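Local coordinates for protein nitrite oxidoreductase subunit B (Kuenenia stuttgartiensis, PDB 7B04) that probably relays electrons through its iron-sulfur clusters between the catalytic subunit and a heme b within the nitrite oxidoreductase complex of an anammox bacterium, at residues M13-F18 with T115-A120; A27-I32 with N278-L283; Y355-G360 with Y376-I381. All coordinates share one frame; numbering follows the deposited sequence.

The three contacts are spread across the subunit, contact 2 nearest its centre. Contact 1 lies near two clusters: the F117 side chain is about 7 Å from a [4Fe-4S] cluster and that of Y15 about 12 Å from the [3Fe-4S] cluster. Contact 2, its centre about 27 Å from that of contact 1, sits deeper, with the A28 side chain about 9 Å from another [4Fe-4S] cluster. Contact 3 lies away from the annotated sites, on the opposite side of the chain's centre from contact 1, their centres about 44 Å apart. Contacts 2 and 3 touch through Y355, whose OH approaches W282 CD2 at 3.5 Å.

Contact 1 (M13-F18 with T115-A120); sequences MEYPYF and TIFEVA
The ring of F117 is sandwiched between Y15 CD1, over the centre of one face, and I116 CG1, over the centre of the other. Y15 meets it edge-on in a T-shaped stack, the ring planes 88° apart and Y15 CE1 3.5 Å from F117 CZ. The Y15 ring has P16 CD on one face, offset toward the rim, and F117 CZ and Y17 O at its edge. M13 adds a Met-aromatic contact: its SD lies oblique to the F117 ring, 4.2 Å from CD2.

At the helix start, T115 and E118 form a capping box. T115 OG1, standing between the backbone N and the carbonyl carbon (chi1 73°), accepts from E118 N at 3.2 Å, and T115 N donates to E118 OE1 at 3.3 Å, arriving from above the carboxylate plane. The other oxygen, OE2, takes a weak bond from E14 N at 3.4 Å and a salt bridge from R11. The residue types suit their places: threonine accepts from the N-H of E118, and glutamate returns the bond to the N-H of T115. One carboxylate thus caps the helix and reaches strand 11-14, and the positive charge of R11 would probably help keep it ionised.

Contact 2 (A27-I32 with N278-L283); sequences AAVFNI and NPITWL
A27 and V29 face I280 and L283 where helix 279-286 packs on strand 25-31, an inner strand of a mixed four-stranded sheet in this ferredoxin-type iron-sulfur subunit. The axes of the two short segments come within 8.6 Å and run at 63° to each other.

The contact between them is apolar. A27 and V29, two residues apart, put their side chains on the same side of the strand, while I280 and L283, three apart, share one side of the helix. A27 offers only its CB, 4.1 Å from I280 CG2. The valine is branched at CB and turns both methyls to the helix. L283 CD1 meets CG1 and CG2 alike, and the side chains of I280 and V29 run past one another in opposing senses. L268 and L272 of strand 267-272 continue this apolar layer, with L268 on I280 and L272 on A27.

A capping bond lies within the helix segment. N278 is the N-cap, its OD1 accepting from I280 N at 3.2 Å with the donor above the carbonyl plane; asparagine suits a first turn whose N-H groups lack helical acceptors.

I280 is bent at its end, chi2 -62°, and CD1 reaches both V29 CG2, at 4.1 Å, and A28 CA, at 4.2 Å.

Contact 3 (Y355-G360 with Y376-I381); sequences YKIEEG and YNDTVI
E358 and T379 pair through two backbone bonds, E358 N to T379 O at 2.8 Å and T379 N to E358 O at 2.9 Å. Two residues along, K356 N donates to I381 O at 3.0 Å, answered by a weak bond from I381 N to K356 O. Past the last pair the D378 side chain takes over. Its CG stands anti to the carbonyl carbon (chi1 -46°), part of how the carboxylate comes to G360 N, from which OD1 accepts at 3.2 Å with its anti lone pair. OD1 also receives a salt bridge from R336, which bonds E359 as well and is thus likely to offset the repulsion between these two acids. An alanine at D378 would probably leave G360 N without this acceptor and R336 without one of its two acidic mates. G360 CA makes a CA-H...O contact with N377 O.

The packing follows the two faces. I357 and V380 share one; on the other, E358 brings CG, CD and OE2 to I381 CD1, CD at 3.7 Å. I357 CG2 meets D378 CB at 3.6 Å. Beta-branched I357, T379, V380 and I381 suit extended backbone.

Hydrogen-bonded pairs K356-I381 and E358-T379 flank the non-hydrogen-bonded I357-V380, and N377 centres an inverse gamma turn where strand 371-383 is interrupted. The pairing joins strands 354-358 and 371-383 in an antiparallel sheet that also holds 362-368 and 389-394.

Contact 1 (M13-F18 with T115-A120)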
loop_
_atom_site.group_PDB
_atom_site.type_symbol
_atom_site.label_atom_id
_atom_site.label_comp_id
_atom_site.label_asym_id
_atom_site.label_seq_id
_atom_site.Cartn_x
_atom_site.Cartn_y
_atom_site.Cartn_z
ATOM N N MET A 13 -32.834 -0.449 -26.945
ATOM C CA MET A 13 -31.701 0.438 -27.164
ATOM C C MET A 13 -31.205 0.336 -28.599
ATOM O O MET A 13 -31.443 -0.657 -29.290
ATOM C CB MET A 13 -30.571 0.084 -26.195
ATOM C CG MET A 13 -29.403 1.038 -26.200
ATOM S SD MET A 13 -27.938 0.105 -25.743
ATOM C CE MET A 13 -28.464 -0.423 -24.157
ATOM N N GLU A 14 -30.506 1.376 -29.046
ATOM C CA GLU A 14 -29.943 1.408 -30.392
ATOM C C GLU A 14 -28.512 0.886 -30.363
ATOM O O GLU A 14 -27.663 1.424 -29.643
ATOM C CB GLU A 14 -29.979 2.822 -30.965
ATOM C CG GLU A 14 -29.466 2.916 -32.402
ATOM C CD GLU A 14 -30.517 2.492 -33.424
ATOM O OE1 GLU A 14 -30.138 1.997 -34.507
ATOM O OE2 GLU A 14 -31.721 2.680 -33.150
ATOM N N TYR A 15 -28.245 -0.141 -31.166
ATOM C CA TYR A 15 -26.937 -0.766 -31.287
ATOM C C TYR A 15 -26.705 -1.162 -32.742
ATOM O O TYR A 15 -27.668 -1.452 -33.470
ATOM C CB TYR A 15 -26.808 -2.001 -30.375
ATOM C CG TYR A 15 -25.383 -2.315 -30.029
ATOM C CD1 TYR A 15 -24.579 -1.374 -29.394
ATOM C CD2 TYR A 15 -24.819 -3.530 -30.374
ATOM C CE1 TYR A 15 -23.254 -1.647 -29.099
ATOM C CE2 TYR A 15 -23.493 -3.814 -30.077
ATOM C CZ TYR A 15 -22.716 -2.870 -29.440
ATOM O OH TYR A 15 -21.401 -3.157 -29.148
ATOM N N PRO A 16 -25.441 -1.138 -33.204
ATOM C CA PRO A 16 -25.165 -1.556 -34.593
ATOM C C PRO A 16 -25.524 -3.002 -34.897
ATOM O O PRO A 16 -25.916 -3.307 -36.035
ATOM C CB PRO A 16 -23.655 -1.322 -34.722
ATOM C CG PRO A 16 -23.388 -0.237 -33.741
ATOM C CD PRO A 16 -24.244 -0.551 -32.570
ATOM N N TYR A 17 -25.396 -3.907 -33.923
ATOM C CA TYR A 17 -25.518 -5.338 -34.178
ATOM C C TYR A 17 -26.735 -5.906 -33.459
ATOM O O TYR A 17 -27.162 -5.389 -32.417
ATOM C CB TYR A 17 -24.255 -6.079 -33.732
ATOM C CG TYR A 17 -22.999 -5.496 -34.336
ATOM C CD1 TYR A 17 -22.623 -5.806 -35.638
ATOM C CD2 TYR A 17 -22.199 -4.617 -33.618
ATOM C CE1 TYR A 17 -21.477 -5.268 -36.199
ATOM C CE2 TYR A 17 -21.053 -4.075 -34.176
ATOM C CZ TYR A 17 -20.697 -4.406 -35.466
ATOM O OH TYR A 17 -19.558 -3.868 -36.019
ATOM N N PHE A 18 -27.333 -6.940 -34.049
ATOM C CA PHE A 18 -28.517 -7.522 -33.434
ATOM C C PHE A 18 -28.170 -8.185 -32.106
ATOM O O PHE A 18 -27.050 -8.655 -31.886
ATOM C CB PHE A 18 -29.224 -8.517 -34.366
ATOM C CG PHE A 18 -28.347 -9.588 -34.951
ATOM C CD1 PHE A 18 -27.707 -9.385 -36.161
ATOM C CD2 PHE A 18 -28.221 -10.820 -34.329
ATOM C CE1 PHE A 18 -26.924 -10.381 -36.724
ATOM C CE2 PHE A 18 -27.437 -11.820 -34.890
ATOM C CZ PHE A 18 -26.790 -11.598 -36.086
ATOM N N THR A 115 -28.502 6.968 -24.623
ATOM C CA THR A 115 -27.227 6.302 -24.428
ATOM C C THR A 115 -26.164 6.944 -25.317
ATOM O O THR A 115 -26.457 7.774 -26.183
ATOM C CB THR A 115 -27.343 4.811 -24.736
ATOM O OG1 THR A 115 -27.447 4.619 -26.153
ATOM C CG2 THR A 115 -28.573 4.227 -24.065
ATOM N N ILE A 116 -24.906 6.560 -25.084
ATOM C CA ILE A 116 -23.810 7.080 -25.898
ATOM C C ILE A 116 -24.024 6.751 -27.370
ATOM O O ILE A 116 -23.588 7.500 -28.252
ATOM C CB ILE A 116 -22.458 6.542 -25.388
ATOM C CG1 ILE A 116 -22.407 5.016 -25.488
ATOM C CG2 ILE A 116 -22.212 6.992 -23.957
ATOM C CD1 ILE A 116 -21.008 4.447 -25.406
ATOM N N PHE A 117 -24.695 5.634 -27.659
ATOM C CA PHE A 117 -25.021 5.301 -29.041
ATOM C C PHE A 117 -26.127 6.202 -29.577
ATOM O O PHE A 117 -26.042 6.694 -30.709
ATOM C CB PHE A 117 -25.422 3.830 -29.143
ATOM C CG PHE A 117 -24.475 2.895 -28.446
ATOM C CD1 PHE A 117 -23.276 2.533 -29.037
ATOM C CD2 PHE A 117 -24.784 2.380 -27.198
ATOM C CE1 PHE A 117 -22.401 1.674 -28.397
ATOM C CE2 PHE A 117 -23.915 1.521 -26.552
ATOM C CZ PHE A 117 -22.722 1.168 -27.152
ATOM N N GLU A 118 -27.172 6.428 -28.777
ATOM C CA GLU A 118 -28.309 7.216 -29.236
ATOM C C GLU A 118 -27.999 8.707 -29.288
ATOM O O GLU A 118 -28.571 9.422 -30.119
ATOM C CB GLU A 118 -29.519 6.956 -28.336
ATOM C CG GLU A 118 -29.922 5.489 -28.274
ATOM C CD GLU A 118 -30.905 5.196 -27.158
ATOM O OE1 GLU A 118 -31.171 6.103 -26.340
ATOM O OE2 GLU A 118 -31.412 4.056 -27.098
ATOM N N VAL A 119 -27.114 9.200 -28.417
ATOM C CA VAL A 119 -26.656 10.583 -28.539
ATOM C C VAL A 119 -25.937 10.775 -29.867
ATOM O O VAL A 119 -26.137 11.777 -30.564
ATOM C CB VAL A 119 -25.758 10.966 -27.347
ATOM C CG1 VAL A 119 -25.024 12.269 -27.630
ATOM C CG2 VAL A 119 -26.581 11.095 -26.080
ATOM N N ALA A 120 -25.091 9.810 -30.240
ATOM C CA ALA A 120 -24.384 9.883 -31.514
ATOM C C ALA A 120 -25.358 9.845 -32.684
ATOM O O ALA A 120 -25.145 10.510 -33.704
ATOM C CB ALA A 120 -23.379 8.737 -31.616
#

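Contact 2 (A27-I32 with N278-L283)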
loop_
_atom_site.group_PDB
_atom_site.type_symbol
_atom_site.label_atom_id
_atom_site.label_comp_id
_atom_site.label_asym_id
_atom_site.label_seq_id
_atom_site.Cartn_x
_atom_site.Cartn_y
_atom_site.Cartn_z
ATOM N N ALA A 27 -19.579 -12.343 -14.864
ATOM C CA ALA A 27 -20.065 -11.272 -14.012
ATOM C C ALA A 27 -19.451 -11.415 -12.629
ATOM O O ALA A 27 -18.947 -12.478 -12.255
ATOM C CB ALA A 27 -21.596 -11.274 -13.925
ATOM N N ALA A 28 -19.500 -10.322 -11.873
ATOM C CA ALA A 28 -18.942 -10.302 -10.530
ATOM C C ALA A 28 -19.686 -9.270 -9.697
ATOM O O ALA A 28 -20.283 -8.328 -10.224
ATOM C CB ALA A 28 -17.439 -9.998 -10.549
ATOM N N VAL A 29 -19.639 -9.463 -8.381
ATOM C CA VAL A 29 -20.274 -8.569 -7.421
ATOM C C VAL A 29 -19.195 -7.996 -6.517
ATOM O O VAL A 29 -18.421 -8.749 -5.916
ATOM C CB VAL A 29 -21.347 -9.300 -6.593
ATOM C CG1 VAL A 29 -21.806 -8.433 -5.432
ATOM C CG2 VAL A 29 -22.519 -9.695 -7.478
ATOM N N PHE A 30 -19.152 -6.670 -6.409
ATOM C CA PHE A 30 -18.175 -5.975 -5.577
ATOM C C PHE A 30 -18.905 -5.341 -4.402
ATOM O O PHE A 30 -19.787 -4.497 -4.599
ATOM C CB PHE A 30 -17.427 -4.895 -6.366
ATOM C CG PHE A 30 -16.527 -5.420 -7.458
ATOM C CD1 PHE A 30 -16.497 -6.763 -7.790
ATOM C CD2 PHE A 30 -15.703 -4.552 -8.156
ATOM C CE1 PHE A 30 -15.672 -7.225 -8.793
ATOM C CE2 PHE A 30 -14.873 -5.009 -9.159
ATOM C CZ PHE A 30 -14.857 -6.348 -9.476
ATOM N N ASN A 31 -18.540 -5.738 -3.184
ATOM C CA ASN A 31 -19.101 -5.130 -1.977
ATOM C C ASN A 31 -18.230 -3.933 -1.618
ATOM O O ASN A 31 -17.223 -4.057 -0.920
ATOM C CB ASN A 31 -19.178 -6.142 -0.840
ATOM C CG ASN A 31 -19.998 -5.638 0.334
ATOM O OD1 ASN A 31 -20.479 -4.505 0.331
ATOM N ND2 ASN A 31 -20.160 -6.482 1.346
ATOM N N ILE A 32 -18.632 -2.753 -2.101
ATOM C CA ILE A 32 -17.864 -1.531 -1.863
ATOM C C ILE A 32 -17.712 -1.256 -0.373
ATOM O O ILE A 32 -16.695 -0.704 0.065
ATOM C CB ILE A 32 -18.524 -0.340 -2.588
ATOM C CG1 ILE A 32 -18.650 -0.623 -4.084
ATOM C CG2 ILE A 32 -17.727 0.933 -2.367
ATOM C CD1 ILE A 32 -19.367 0.472 -4.842
ATOM N N ASN A 278 -27.503 -19.756 -8.023
ATOM C CA ASN A 278 -26.167 -19.229 -8.267
ATOM C C ASN A 278 -25.981 -17.963 -7.439
ATOM O O ASN A 278 -26.778 -17.028 -7.574
ATOM C CB ASN A 278 -25.992 -18.930 -9.755
ATOM C CG ASN A 278 -24.585 -18.480 -10.117
ATOM O OD1 ASN A 278 -23.724 -18.306 -9.257
ATOM N ND2 ASN A 278 -24.348 -18.288 -11.410
ATOM N N PRO A 279 -24.969 -17.892 -6.567
ATOM C CA PRO A 279 -24.813 -16.686 -5.736
ATOM C C PRO A 279 -24.644 -15.410 -6.542
ATOM O O PRO A 279 -25.024 -14.335 -6.065
ATOM C CB PRO A 279 -23.564 -16.995 -4.896
ATOM C CG PRO A 279 -22.855 -18.086 -5.640
ATOM C CD PRO A 279 -23.946 -18.905 -6.258
ATOM N N ILE A 280 -24.095 -15.494 -7.753
ATOM C CA ILE A 280 -24.000 -14.315 -8.608
ATOM C C ILE A 280 -25.386 -13.879 -9.069
ATOM O O ILE A 280 -25.787 -12.725 -8.881
ATOM C CB ILE A 280 -23.065 -14.593 -9.798
ATOM C CG1 ILE A 280 -21.615 -14.674 -9.321
ATOM C CG2 ILE A 280 -23.212 -13.518 -10.857
ATOM C CD1 ILE A 280 -21.107 -13.390 -8.706
ATOM N N THR A 281 -26.140 -14.800 -9.675
ATOM C CA THR A 281 -27.473 -14.475 -10.172
ATOM C C THR A 281 -28.418 -14.081 -9.042
ATOM O O THR A 281 -29.292 -13.227 -9.233
ATOM C CB THR A 281 -28.040 -15.661 -10.953
ATOM O OG1 THR A 281 -27.100 -16.069 -11.957
ATOM C CG2 THR A 281 -29.359 -15.291 -11.622
ATOM N N TRP A 282 -28.260 -14.689 -7.865
ATOM C CA TRP A 282 -29.122 -14.360 -6.734
ATOM C C TRP A 282 -28.933 -12.911 -6.300
ATOM O O TRP A 282 -29.909 -12.183 -6.085
ATOM C CB TRP A 282 -28.838 -15.316 -5.573
ATOM C CG TRP A 282 -29.780 -15.171 -4.417
ATOM C CD1 TRP A 282 -31.091 -15.546 -4.375
ATOM C CD2 TRP A 282 -29.480 -14.616 -3.130
ATOM N NE1 TRP A 282 -31.628 -15.256 -3.144
ATOM C CE2 TRP A 282 -30.660 -14.685 -2.362
ATOM C CE3 TRP A 282 -28.331 -14.067 -2.554
ATOM C CZ2 TRP A 282 -30.722 -14.225 -1.047
ATOM C CZ3 TRP A 282 -28.395 -13.611 -1.249
ATOM C CH2 TRP A 282 -29.581 -13.693 -0.510
ATOM N N LEU A 283 -27.679 -12.477 -6.162
ATOM C CA LEU A 283 -27.398 -11.128 -5.677
ATOM C C LEU A 283 -27.854 -10.057 -6.663
ATOM O O LEU A 283 -28.302 -8.980 -6.250
ATOM C CB LEU A 283 -25.906 -10.980 -5.389
ATOM C CG LEU A 283 -25.365 -11.824 -4.237
ATOM C CD1 LEU A 283 -23.852 -11.716 -4.143
ATOM C CD2 LEU A 283 -26.019 -11.410 -2.938
#

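Contact 3 (Y355-G360 with Y376-I381)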
loop_
_atom_site.group_PDB
_atom_site.type_symbol
_atom_site.label_atom_id
_atom_site.label_comp_id
_atom_site.label_asym_id
_atom_site.label_seq_id
_atom_site.Cartn_x
_atom_site.Cartn_y
_atom_site.Cartn_z
ATOM N N TYR A 355 -24.900 -22.310 -4.606
ATOM C CA TYR A 355 -24.713 -22.282 -3.163
ATOM C C TYR A 355 -25.922 -22.885 -2.459
ATOM O O TYR A 355 -27.033 -22.899 -2.994
ATOM C CB TYR A 355 -24.503 -20.846 -2.650
ATOM C CG TYR A 355 -25.799 -20.070 -2.492
ATOM C CD1 TYR A 355 -26.380 -19.422 -3.573
ATOM C CD2 TYR A 355 -26.446 -19.994 -1.262
ATOM C CE1 TYR A 355 -27.565 -18.720 -3.437
ATOM C CE2 TYR A 355 -27.632 -19.297 -1.118
ATOM C CZ TYR A 355 -28.187 -18.661 -2.209
ATOM O OH TYR A 355 -29.365 -17.963 -2.075
ATOM N N LYS A 356 -25.689 -23.394 -1.250
ATOM C CA LYS A 356 -26.770 -23.808 -0.361
ATOM C C LYS A 356 -26.216 -23.889 1.059
ATOM O O LYS A 356 -25.023 -24.129 1.262
ATOM C CB LYS A 356 -27.472 -25.095 -0.804
ATOM C CG LYS A 356 -26.676 -26.353 -0.836
ATOM C CD LYS A 356 -27.636 -27.522 -0.908
ATOM C CE LYS A 356 -28.141 -27.862 0.477
ATOM N NZ LYS A 356 -26.988 -28.178 1.363
ATOM N N ILE A 357 -27.103 -23.690 2.033
ATOM C CA ILE A 357 -26.741 -23.400 3.416
ATOM C C ILE A 357 -27.221 -24.511 4.343
ATOM O O ILE A 357 -28.362 -24.975 4.228
ATOM C CB ILE A 357 -27.337 -22.050 3.855
ATOM C CG1 ILE A 357 -26.743 -20.911 3.026
ATOM C CG2 ILE A 357 -27.139 -21.818 5.345
ATOM C CD1 ILE A 357 -27.609 -19.679 2.992
ATOM N N GLU A 358 -26.343 -24.940 5.251
ATOM C CA GLU A 358 -26.699 -25.834 6.346
ATOM C C GLU A 358 -26.821 -24.998 7.614
ATOM O O GLU A 358 -25.886 -24.278 7.981
ATOM C CB GLU A 358 -25.645 -26.926 6.539
ATOM C CG GLU A 358 -25.581 -27.955 5.428
ATOM C CD GLU A 358 -24.561 -29.040 5.708
ATOM O OE1 GLU A 358 -23.836 -28.930 6.723
ATOM O OE2 GLU A 358 -24.483 -30.004 4.917
ATOM N N GLU A 359 -27.968 -25.094 8.279
ATOM C CA GLU A 359 -28.293 -24.150 9.339
ATOM C C GLU A 359 -27.617 -24.500 10.662
ATOM O O GLU A 359 -27.399 -25.669 10.994
ATOM C CB GLU A 359 -29.809 -24.061 9.511
ATOM C CG GLU A 359 -30.425 -23.061 8.543
ATOM C CD GLU A 359 -31.925 -22.932 8.680
ATOM O OE1 GLU A 359 -32.620 -23.969 8.680
ATOM O OE2 GLU A 359 -32.410 -21.786 8.780
ATOM N N GLY A 360 -27.299 -23.452 11.421
ATOM C CA GLY A 360 -26.608 -23.562 12.683
ATOM C C GLY A 360 -27.301 -22.768 13.775
ATOM O O GLY A 360 -28.307 -22.092 13.539
ATOM N N TYR A 376 -27.080 -16.177 12.912
ATOM C CA TYR A 376 -26.931 -17.600 13.178
ATOM C C TYR A 376 -25.589 -18.048 12.613
ATOM O O TYR A 376 -25.074 -17.455 11.661
ATOM C CB TYR A 376 -28.075 -18.401 12.536
ATOM C CG TYR A 376 -29.463 -17.864 12.831
ATOM C CD1 TYR A 376 -30.301 -18.504 13.737
ATOM C CD2 TYR A 376 -29.936 -16.720 12.202
ATOM C CE1 TYR A 376 -31.573 -18.007 14.011
ATOM C CE2 TYR A 376 -31.197 -16.223 12.473
ATOM C CZ TYR A 376 -32.012 -16.868 13.376
ATOM O OH TYR A 376 -33.271 -16.374 13.647
ATOM N N ASN A 377 -24.993 -19.072 13.222
ATOM C CA ASN A 377 -23.711 -19.580 12.725
ATOM C C ASN A 377 -23.954 -20.648 11.656
ATOM O O ASN A 377 -23.696 -21.844 11.840
ATOM C CB ASN A 377 -22.860 -20.118 13.864
ATOM C CG ASN A 377 -21.499 -20.617 13.375
ATOM O OD1 ASN A 377 -20.509 -19.894 13.386
ATOM N ND2 ASN A 377 -21.459 -21.860 12.931
ATOM N N ASP A 378 -24.463 -20.197 10.514
ATOM C CA ASP A 378 -24.754 -21.141 9.451
ATOM C C ASP A 378 -23.485 -21.494 8.701
ATOM O O ASP A 378 -22.486 -20.768 8.728
ATOM C CB ASP A 378 -25.767 -20.596 8.452
ATOM C CG ASP A 378 -26.969 -19.955 9.119
ATOM O OD1 ASP A 378 -27.501 -20.507 10.098
ATOM O OD2 ASP A 378 -27.401 -18.900 8.625
ATOM N N THR A 379 -23.530 -22.643 8.046
ATOM C CA THR A 379 -22.443 -23.133 7.212
ATOM C C THR A 379 -22.872 -22.971 5.756
ATOM O O THR A 379 -23.813 -23.634 5.306
ATOM C CB THR A 379 -22.128 -24.592 7.532
ATOM O OG1 THR A 379 -21.582 -24.683 8.852
ATOM C CG2 THR A 379 -21.152 -25.152 6.535
ATOM N N VAL A 380 -22.207 -22.073 5.035
ATOM C CA VAL A 380 -22.504 -21.841 3.626
ATOM C C VAL A 380 -21.602 -22.738 2.793
ATOM O O VAL A 380 -20.426 -22.946 3.121
ATOM C CB VAL A 380 -22.332 -20.353 3.256
ATOM C CG1 VAL A 380 -20.891 -19.901 3.446
ATOM C CG2 VAL A 380 -22.796 -20.099 1.825
ATOM N N ILE A 381 -22.159 -23.297 1.720
ATOM C CA ILE A 381 -21.474 -24.285 0.897
ATOM C C ILE A 381 -21.584 -23.871 -0.563
ATOM O O ILE A 381 -22.659 -23.477 -1.028
ATOM C CB ILE A 381 -22.062 -25.697 1.103
ATOM C CG1 ILE A 381 -21.982 -26.107 2.574
ATOM C CG2 ILE A 381 -21.338 -26.709 0.240
ATOM C CD1 ILE A 381 -22.858 -27.290 2.921
#